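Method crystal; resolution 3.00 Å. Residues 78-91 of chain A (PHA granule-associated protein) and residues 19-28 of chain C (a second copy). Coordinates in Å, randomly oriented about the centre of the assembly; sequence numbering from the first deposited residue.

Chain A 78-91: QLSRQMLDDIQKLS
Chain C 19-28: PLTRYNQLLA

How do the two backbones lie against each other? Both stretches are helical throughout and continue beyond their ends, so they can be built with phi near -60° and psi near -45° and with N-H to O bonds from each residue to the one four earlier; D86(A) N to Q82(A) O, at 2.9 Å, and L27(C) N to Y23(C) O, at 3.0 Å, are typical. The helices run in nearly the same direction, with an angle of 28° between them and a closest axial approach of 11.0 Å. The register follows three CA pairs: M83(A) CA to L20(C) CA at 6.9 Å, I87(A) CA to Y23(C) CA at 7.5 Å, and L90(A) CA to L27(C) CA at 8.1 Å. The widening distances show the backbones drawing apart towards their C-terminal ends.

What apolar contacts hold the surfaces together? Near the N-terminal end, L20(C), with chi1 and chi2 both m, brings its CD1 to 3.8 Å from L79(A) CD2 and to 4.3 Å from M83(A) CB. Its CB points sideways, and the end of the chain closes the gap. L79(A) reaches inward in the same manner, from a chi1 of -128° with chi2 t, while M83(A) is t at chi1 and chi2. Two turns along from M83(A), L90(A) points toward the partner with chi1 t and chi2 p, and its CD2 lies 3.7 Å from L27(C) CD1. L27(C) has chi1 at -137° and chi2 p.

Where does Y23(C) fit? It points toward chain A with chi1 t and chi2 66°, and chain A covers more of it than of any other residue in the chain C stretch. L90(A) CD2 meets the ring edge, near its plane, 3.5 Å from Y23(C) CE1. On the other side of the ring outline, D86(A) CB is 3.5 Å from Y23(C) CE2, an oblique approach. I87(A), m at chi1 and t at chi2, passes its backbone alongside, with I87(A) N 4.5 Å from Y23(C) CE1.

Do polar groups join the helices? No clear hydrogen bond crosses between them. The nearest polar approach is Y23(C) OH to D86(A) O, at 3.3 Å, and that carbonyl already accepts from L90(A) N at 3.0 Å. The carboxylate of D86(A), with chi1 m, is engaged within its own helix: Q82(A) NE2 donates to D86(A) OD2 at 2.7 Å, with an N-H to acceptor angle of 142°. Q82(A) has chi1 at -131° and chi2 m.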

ATOM      1  N   GLN A  78       1.009  15.711  18.057  1.00 83.39           N
ATOM      2  CA  GLN A  78       0.519  15.406  16.728  1.00 75.03           C
ATOM      3  C   GLN A  78       0.722  13.946  16.371  1.00 74.85           C
ATOM      4  O   GLN A  78      -0.092  13.372  15.646  1.00 74.03           O
ATOM      5  CB  GLN A  78       1.203  16.319  15.740  1.00 94.78           C
ATOM      6  CG  GLN A  78       0.635  16.230  14.379  1.00105.48           C
ATOM      7  CD  GLN A  78       0.745  17.557  13.719  1.00110.95           C
ATOM      8  OE1 GLN A  78       1.331  18.485  14.289  1.00106.51           O
ATOM      9  NE2 GLN A  78       0.167  17.684  12.529  1.00118.04           N
ATOM     10  N   LEU A  79       1.798  13.329  16.858  1.00 85.28           N
ATOM     11  CA  LEU A  79       1.969  11.898  16.651  1.00 69.21           C
ATOM     12  C   LEU A  79       0.811  11.108  17.251  1.00 72.49           C
ATOM     13  O   LEU A  79       0.188  10.295  16.559  1.00 72.21           O
ATOM     14  CB  LEU A  79       3.302  11.433  17.232  1.00 69.66           C
ATOM     15  CG  LEU A  79       4.181  10.641  16.258  1.00 73.55           C
ATOM     16  CD1 LEU A  79       5.532  10.329  16.877  1.00 76.70           C
ATOM     17  CD2 LEU A  79       3.493   9.355  15.797  1.00 68.92           C
ATOM     18  N   SER A  80       0.497  11.329  18.538  1.00 75.18           N
ATOM     19  CA  SER A  80      -0.676  10.656  19.109  1.00 77.66           C
ATOM     20  C   SER A  80      -1.930  10.929  18.278  1.00 73.35           C
ATOM     21  O   SER A  80      -2.687  10.003  17.951  1.00 68.84           O
ATOM     22  CB  SER A  80      -0.904  11.072  20.567  1.00 70.17           C
ATOM     23  OG  SER A  80       0.022  12.050  20.997  1.00 92.87           O
ATOM     24  N   ARG A  81      -2.152  12.198  17.912  1.00 69.23           N
ATOM     25  CA  ARG A  81      -3.265  12.554  17.037  1.00 74.06           C
ATOM     26  C   ARG A  81      -3.328  11.601  15.853  1.00 80.79           C
ATOM     27  O   ARG A  81      -4.282  10.823  15.714  1.00 68.49           O
ATOM     28  CB  ARG A  81      -3.150  14.003  16.528  1.00 89.12           C
ATOM     29  CG  ARG A  81      -3.476  15.119  17.530  1.00 98.71           C
ATOM     30  CD  ARG A  81      -3.302  16.500  16.880  1.00 98.66           C
ATOM     31  NE  ARG A  81      -2.588  17.480  17.713  1.00114.10           N
ATOM     32  CZ  ARG A  81      -1.813  18.454  17.222  1.00117.55           C
ATOM     33  NH1 ARG A  81      -1.643  18.561  15.909  1.00109.24           N
ATOM     34  NH2 ARG A  81      -1.193  19.312  18.033  1.00112.49           N
ATOM     35  N   GLN A  82      -2.275  11.635  15.027  1.00 99.69           N
ATOM     36  CA  GLN A  82      -2.256  10.890  13.772  1.00102.81           C
ATOM     37  C   GLN A  82      -2.458   9.401  14.007  1.00110.41           C
ATOM     38  O   GLN A  82      -3.143   8.725  13.229  1.00126.29           O
ATOM     39  CB  GLN A  82      -0.938  11.144  13.045  1.00 96.89           C
ATOM     40  CG  GLN A  82      -1.126  11.514  11.585  1.00 97.76           C
ATOM     41  CD  GLN A  82      -1.492  10.318  10.746  1.00 93.37           C
ATOM     42  OE1 GLN A  82      -2.437  10.354   9.951  1.00 95.25           O
ATOM     43  NE2 GLN A  82      -0.726   9.237  10.911  1.00 97.79           N
ATOM     44  N   MET A  83      -1.898   8.883  15.093  1.00 88.70           N
ATOM     45  CA  MET A  83      -1.980   7.455  15.354  1.00 82.48           C
ATOM     46  C   MET A  83      -3.400   7.026  15.668  1.00 79.22           C
ATOM     47  O   MET A  83      -3.901   6.023  15.132  1.00 72.52           O
ATOM     48  CB  MET A  83      -1.065   7.108  16.509  1.00 90.35           C
ATOM     49  CG  MET A  83      -1.488   5.881  17.223  1.00102.77           C
ATOM     50  SD  MET A  83      -0.263   5.574  18.476  1.00137.15           S
ATOM     51  CE  MET A  83      -1.329   4.976  19.753  1.00158.56           C
ATOM     52  N   LEU A  84      -4.073   7.784  16.527  1.00 96.97           N
ATOM     53  CA  LEU A  84      -5.447   7.441  16.862  1.00 79.13           C
ATOM     54  C   LEU A  84      -6.384   7.642  15.665  1.00 71.18           C
ATOM     55  O   LEU A  84      -7.215   6.771  15.364  1.00 68.27           O
ATOM     56  CB  LEU A  84      -5.868   8.252  18.078  1.00 69.11           C
ATOM     57  CG  LEU A  84      -5.159   7.723  19.335  1.00 84.59           C
ATOM     58  CD1 LEU A  84      -5.399   8.621  20.561  1.00 93.46           C
ATOM     59  CD2 LEU A  84      -5.531   6.270  19.611  1.00 90.86           C
ATOM     60  N   ASP A  85      -6.231   8.755  14.932  1.00 68.10           N
ATOM     61  CA  ASP A  85      -7.108   8.984  13.787  1.00 68.07           C
ATOM     62  C   ASP A  85      -6.903   7.912  12.723  1.00 78.49           C
ATOM     63  O   ASP A  85      -7.869   7.489  12.080  1.00 67.67           O
ATOM     64  CB  ASP A  85      -6.902  10.390  13.217  1.00 86.46           C
ATOM     65  CG  ASP A  85      -8.097  10.878  12.357  1.00118.85           C
ATOM     66  OD1 ASP A  85      -9.198  10.268  12.364  1.00103.12           O
ATOM     67  OD2 ASP A  85      -7.942  11.917  11.690  1.00145.84           O
ATOM     68  N   ASP A  86      -5.652   7.459  12.526  1.00100.64           N
ATOM     69  CA  ASP A  86      -5.375   6.356  11.603  1.00 88.45           C
ATOM     70  C   ASP A  86      -6.090   5.080  12.034  1.00100.18           C
ATOM     71  O   ASP A  86      -6.715   4.395  11.212  1.00126.33           O
ATOM     72  CB  ASP A  86      -3.867   6.087  11.504  1.00108.59           C
ATOM     73  CG  ASP A  86      -3.158   6.945  10.465  1.00121.83           C
ATOM     74  OD1 ASP A  86      -3.846   7.661   9.701  1.00127.87           O
ATOM     75  OD2 ASP A  86      -1.898   6.835  10.382  1.00108.00           O
ATOM     76  N   ILE A  87      -5.989   4.728  13.322  1.00 71.13           N
ATOM     77  CA  ILE A  87      -6.690   3.533  13.798  1.00 76.55           C
ATOM     78  C   ILE A  87      -8.191   3.661  13.551  1.00 70.73           C
ATOM     79  O   ILE A  87      -8.859   2.700  13.148  1.00 68.05           O
ATOM     80  CB  ILE A  87      -6.407   3.286  15.291  1.00 76.67           C
ATOM     81  CG1 ILE A  87      -4.915   3.119  15.525  1.00 96.70           C
ATOM     82  CG2 ILE A  87      -7.109   2.015  15.748  1.00 68.61           C
ATOM     83  CD1 ILE A  87      -4.566   2.817  16.952  1.00112.53           C
ATOM     84  N   GLN A  88      -8.752   4.845  13.798  1.00 68.17           N
ATOM     85  CA  GLN A  88     -10.189   5.001  13.618  1.00 68.72           C
ATOM     86  C   GLN A  88     -10.579   4.843  12.149  1.00 68.48           C
ATOM     87  O   GLN A  88     -11.463   4.046  11.817  1.00 68.81           O
ATOM     88  CB  GLN A  88     -10.641   6.346  14.188  1.00 89.88           C
ATOM     89  CG  GLN A  88     -12.140   6.434  14.466  1.00113.95           C
ATOM     90  CD  GLN A  88     -12.942   6.772  13.219  1.00134.09           C
ATOM     91  OE1 GLN A  88     -12.389   7.248  12.217  1.00144.73           O
ATOM     92  NE2 GLN A  88     -14.251   6.524  13.268  1.00125.05           N
ATOM     93  N   LYS A  89      -9.915   5.586  11.257  1.00 69.56           N
ATOM     94  CA  LYS A  89     -10.072   5.388   9.816  1.00 67.85           C
ATOM     95  C   LYS A  89     -10.081   3.908   9.456  1.00 71.22           C
ATOM     96  O   LYS A  89     -10.971   3.430   8.738  1.00 77.98           O
ATOM     97  CB  LYS A  89      -8.931   6.091   9.081  1.00 67.40           C
ATOM     98  CG  LYS A  89      -9.059   7.582   9.020  1.00 79.18           C
ATOM     99  CD  LYS A  89      -7.759   8.232   8.610  1.00 87.48           C
ATOM    100  CE  LYS A  89      -7.950   9.683   8.203  1.00 81.29           C
ATOM    101  NZ  LYS A  89      -6.671  10.224   7.644  1.00105.23           N
ATOM    102  N   LEU A  90      -9.093   3.158   9.956  1.00 77.03           N
ATOM    103  CA  LEU A  90      -9.028   1.743   9.615  1.00 74.81           C
ATOM    104  C   LEU A  90     -10.231   0.981  10.140  1.00 67.87           C
ATOM    105  O   LEU A  90     -10.822   0.176   9.414  1.00 68.04           O
ATOM    106  CB  LEU A  90      -7.738   1.128  10.134  1.00 66.94           C
ATOM    107  CG  LEU A  90      -7.633  -0.327   9.713  1.00 66.97           C
ATOM    108  CD1 LEU A  90      -7.915  -0.466   8.248  1.00 74.29           C
ATOM    109  CD2 LEU A  90      -6.223  -0.739   9.964  1.00 72.10           C
ATOM    110  N   SER A  91     -10.637   1.252  11.384  1.00 82.69           N
ATOM    111  CA  SER A  91     -11.807   0.574  11.931  1.00 74.13           C
ATOM    112  C   SER A  91     -13.031   0.836  11.067  1.00 82.74           C
ATOM    113  O   SER A  91     -13.770  -0.094  10.726  1.00 74.51           O
ATOM    114  CB  SER A  91     -12.062   1.016  13.369  1.00 76.77           C
ATOM    115  OG  SER A  91     -13.096   0.231  13.949  1.00100.27           O
TER
ATOM    116  N   PRO C  19       3.214   0.434  18.424  1.00 96.16           N
ATOM    117  CA  PRO C  19       1.998   0.306  17.608  1.00117.53           C
ATOM    118  C   PRO C  19       2.035   1.039  16.281  1.00109.18           C
ATOM    119  O   PRO C  19       1.242   0.684  15.406  1.00118.81           O
ATOM    120  CB  PRO C  19       0.897   0.839  18.533  1.00127.65           C
ATOM    121  CG  PRO C  19       1.358   0.420  19.866  1.00118.97           C
ATOM    122  CD  PRO C  19       2.863   0.558  19.856  1.00 98.94           C
ATOM    123  N   LEU C  20       2.865   2.068  16.098  1.00 69.13           N
ATOM    124  CA  LEU C  20       2.972   2.651  14.761  1.00 87.48           C
ATOM    125  C   LEU C  20       3.272   1.554  13.737  1.00102.68           C
ATOM    126  O   LEU C  20       2.467   1.261  12.833  1.00108.71           O
ATOM    127  CB  LEU C  20       4.081   3.704  14.714  1.00 83.03           C
ATOM    128  CG  LEU C  20       3.890   5.071  15.356  1.00 80.72           C
ATOM    129  CD1 LEU C  20       2.681   5.775  14.777  1.00106.87           C
ATOM    130  CD2 LEU C  20       3.827   4.991  16.854  1.00 77.85           C
ATOM    131  N   THR C  21       4.437   0.919  13.897  1.00104.21           N
ATOM    132  CA  THR C  21       4.797  -0.226  13.071  1.00109.24           C
ATOM    133  C   THR C  21       3.678  -1.255  13.043  1.00116.00           C
ATOM    134  O   THR C  21       3.240  -1.666  11.964  1.00116.99           O
ATOM    135  CB  THR C  21       6.091  -0.872  13.588  1.00124.39           C
ATOM    136  OG1 THR C  21       7.184   0.053  13.497  1.00144.89           O
ATOM    137  CG2 THR C  21       6.421  -2.144  12.810  1.00 97.05           C
ATOM    138  N   ARG C  22       3.153  -1.625  14.221  1.00126.16           N
ATOM    139  CA  ARG C  22       2.096  -2.641  14.275  1.00102.23           C
ATOM    140  C   ARG C  22       0.918  -2.295  13.352  1.00 88.74           C
ATOM    141  O   ARG C  22       0.368  -3.170  12.666  1.00102.80           O
ATOM    142  CB  ARG C  22       1.630  -2.795  15.724  1.00 93.45           C
ATOM    143  CG  ARG C  22       0.976  -4.127  16.058  1.00117.04           C
ATOM    144  CD  ARG C  22       2.008  -5.188  16.389  1.00128.71           C
ATOM    145  NE  ARG C  22       1.388  -6.497  16.567  1.00129.80           N
ATOM    146  CZ  ARG C  22       1.300  -7.417  15.610  1.00138.03           C
ATOM    147  NH1 ARG C  22       1.792  -7.172  14.402  1.00144.46           N
ATOM    148  NH2 ARG C  22       0.727  -8.586  15.854  1.00139.75           N
ATOM    149  N   TYR C  23       0.585  -1.005  13.252  1.00 78.23           N
ATOM    150  CA  TYR C  23      -0.527  -0.524  12.435  1.00 73.45           C
ATOM    151  C   TYR C  23      -0.208  -0.559  10.943  1.00 82.08           C
ATOM    152  O   TYR C  23      -1.048  -0.971  10.126  1.00 87.18           O
ATOM    153  CB  TYR C  23      -0.887   0.897  12.853  1.00 67.17           C
ATOM    154  CG  TYR C  23      -1.756   1.608  11.851  1.00 82.43           C
ATOM    155  CD1 TYR C  23      -3.040   1.162  11.611  1.00 86.55           C
ATOM    156  CD2 TYR C  23      -1.307   2.733  11.158  1.00 89.96           C
ATOM    157  CE1 TYR C  23      -3.851   1.784  10.710  1.00 81.33           C
ATOM    158  CE2 TYR C  23      -2.123   3.374  10.247  1.00 66.14           C
ATOM    159  CZ  TYR C  23      -3.399   2.876  10.024  1.00 66.10           C
ATOM    160  OH  TYR C  23      -4.270   3.453   9.133  1.00 87.56           O
ATOM    161  N   ASN C  24       0.988  -0.101  10.554  1.00 82.75           N
ATOM    162  CA  ASN C  24       1.334  -0.206   9.142  1.00 66.74           C
ATOM    163  C   ASN C  24       1.398  -1.662   8.707  1.00 66.95           C
ATOM    164  O   ASN C  24       0.994  -2.004   7.586  1.00 66.70           O
ATOM    165  CB  ASN C  24       2.635   0.541   8.876  1.00 74.16           C
ATOM    166  CG  ASN C  24       2.475   2.047   9.008  1.00 86.54           C
ATOM    167  OD1 ASN C  24       2.993   2.652   9.935  1.00 96.98           O
ATOM    168  ND2 ASN C  24       1.764   2.661   8.057  1.00 79.74           N
ATOM    169  N   GLN C  25       1.821  -2.537   9.614  1.00 67.52           N
ATOM    170  CA  GLN C  25       1.890  -3.963   9.318  1.00 72.51           C
ATOM    171  C   GLN C  25       0.501  -4.557   9.105  1.00 80.34           C
ATOM    172  O   GLN C  25       0.284  -5.308   8.155  1.00 89.69           O
ATOM    173  CB  GLN C  25       2.607  -4.685  10.452  1.00101.45           C
ATOM    174  CG  GLN C  25       4.084  -4.371  10.535  1.00125.60           C
ATOM    175  CD  GLN C  25       4.858  -4.953   9.385  1.00156.48           C
ATOM    176  OE1 GLN C  25       4.418  -5.912   8.747  1.00170.76           O
ATOM    177  NE2 GLN C  25       6.031  -4.388   9.118  1.00164.62           N
ATOM    178  N   LEU C  26      -0.446  -4.277  10.007  1.00 86.51           N
ATOM    179  CA  LEU C  26      -1.824  -4.731   9.798  1.00 67.59           C
ATOM    180  C   LEU C  26      -2.398  -4.220   8.481  1.00 66.98           C
ATOM    181  O   LEU C  26      -3.081  -4.961   7.760  1.00 67.02           O
ATOM    182  CB  LEU C  26      -2.690  -4.295  10.971  1.00 67.79           C
ATOM    183  CG  LEU C  26      -4.149  -4.751  11.064  1.00 72.19           C
ATOM    184  CD1 LEU C  26      -4.388  -6.222  10.741  1.00 68.51           C
ATOM    185  CD2 LEU C  26      -4.645  -4.385  12.452  1.00 68.48           C
ATOM    186  N   LEU C  27      -2.155  -2.941   8.168  1.00 70.46           N
ATOM    187  CA  LEU C  27      -2.602  -2.345   6.904  1.00 74.94           C
ATOM    188  C   LEU C  27      -2.129  -3.153   5.697  1.00 71.46           C
ATOM    189  O   LEU C  27      -2.928  -3.621   4.864  1.00 66.16           O
ATOM    190  CB  LEU C  27      -2.058  -0.913   6.814  1.00 70.92           C
ATOM    191  CG  LEU C  27      -2.923   0.243   6.328  1.00 72.46           C
ATOM    192  CD1 LEU C  27      -4.341   0.027   6.819  1.00 76.61           C
ATOM    193  CD2 LEU C  27      -2.357   1.581   6.838  1.00 65.71           C
ATOM    194  N   ALA C  28      -0.805  -3.300   5.585  1.00 75.19           N
ATOM    195  CA  ALA C  28      -0.230  -4.020   4.456  1.00 73.97           C
ATOM    196  C   ALA C  28      -0.682  -5.474   4.457  1.00 66.82           C
ATOM    197  O   ALA C  28      -0.978  -6.050   3.401  1.00 66.85           O
ATOM    198  CB  ALA C  28       1.291  -3.905   4.502  1.00 66.83           C
TER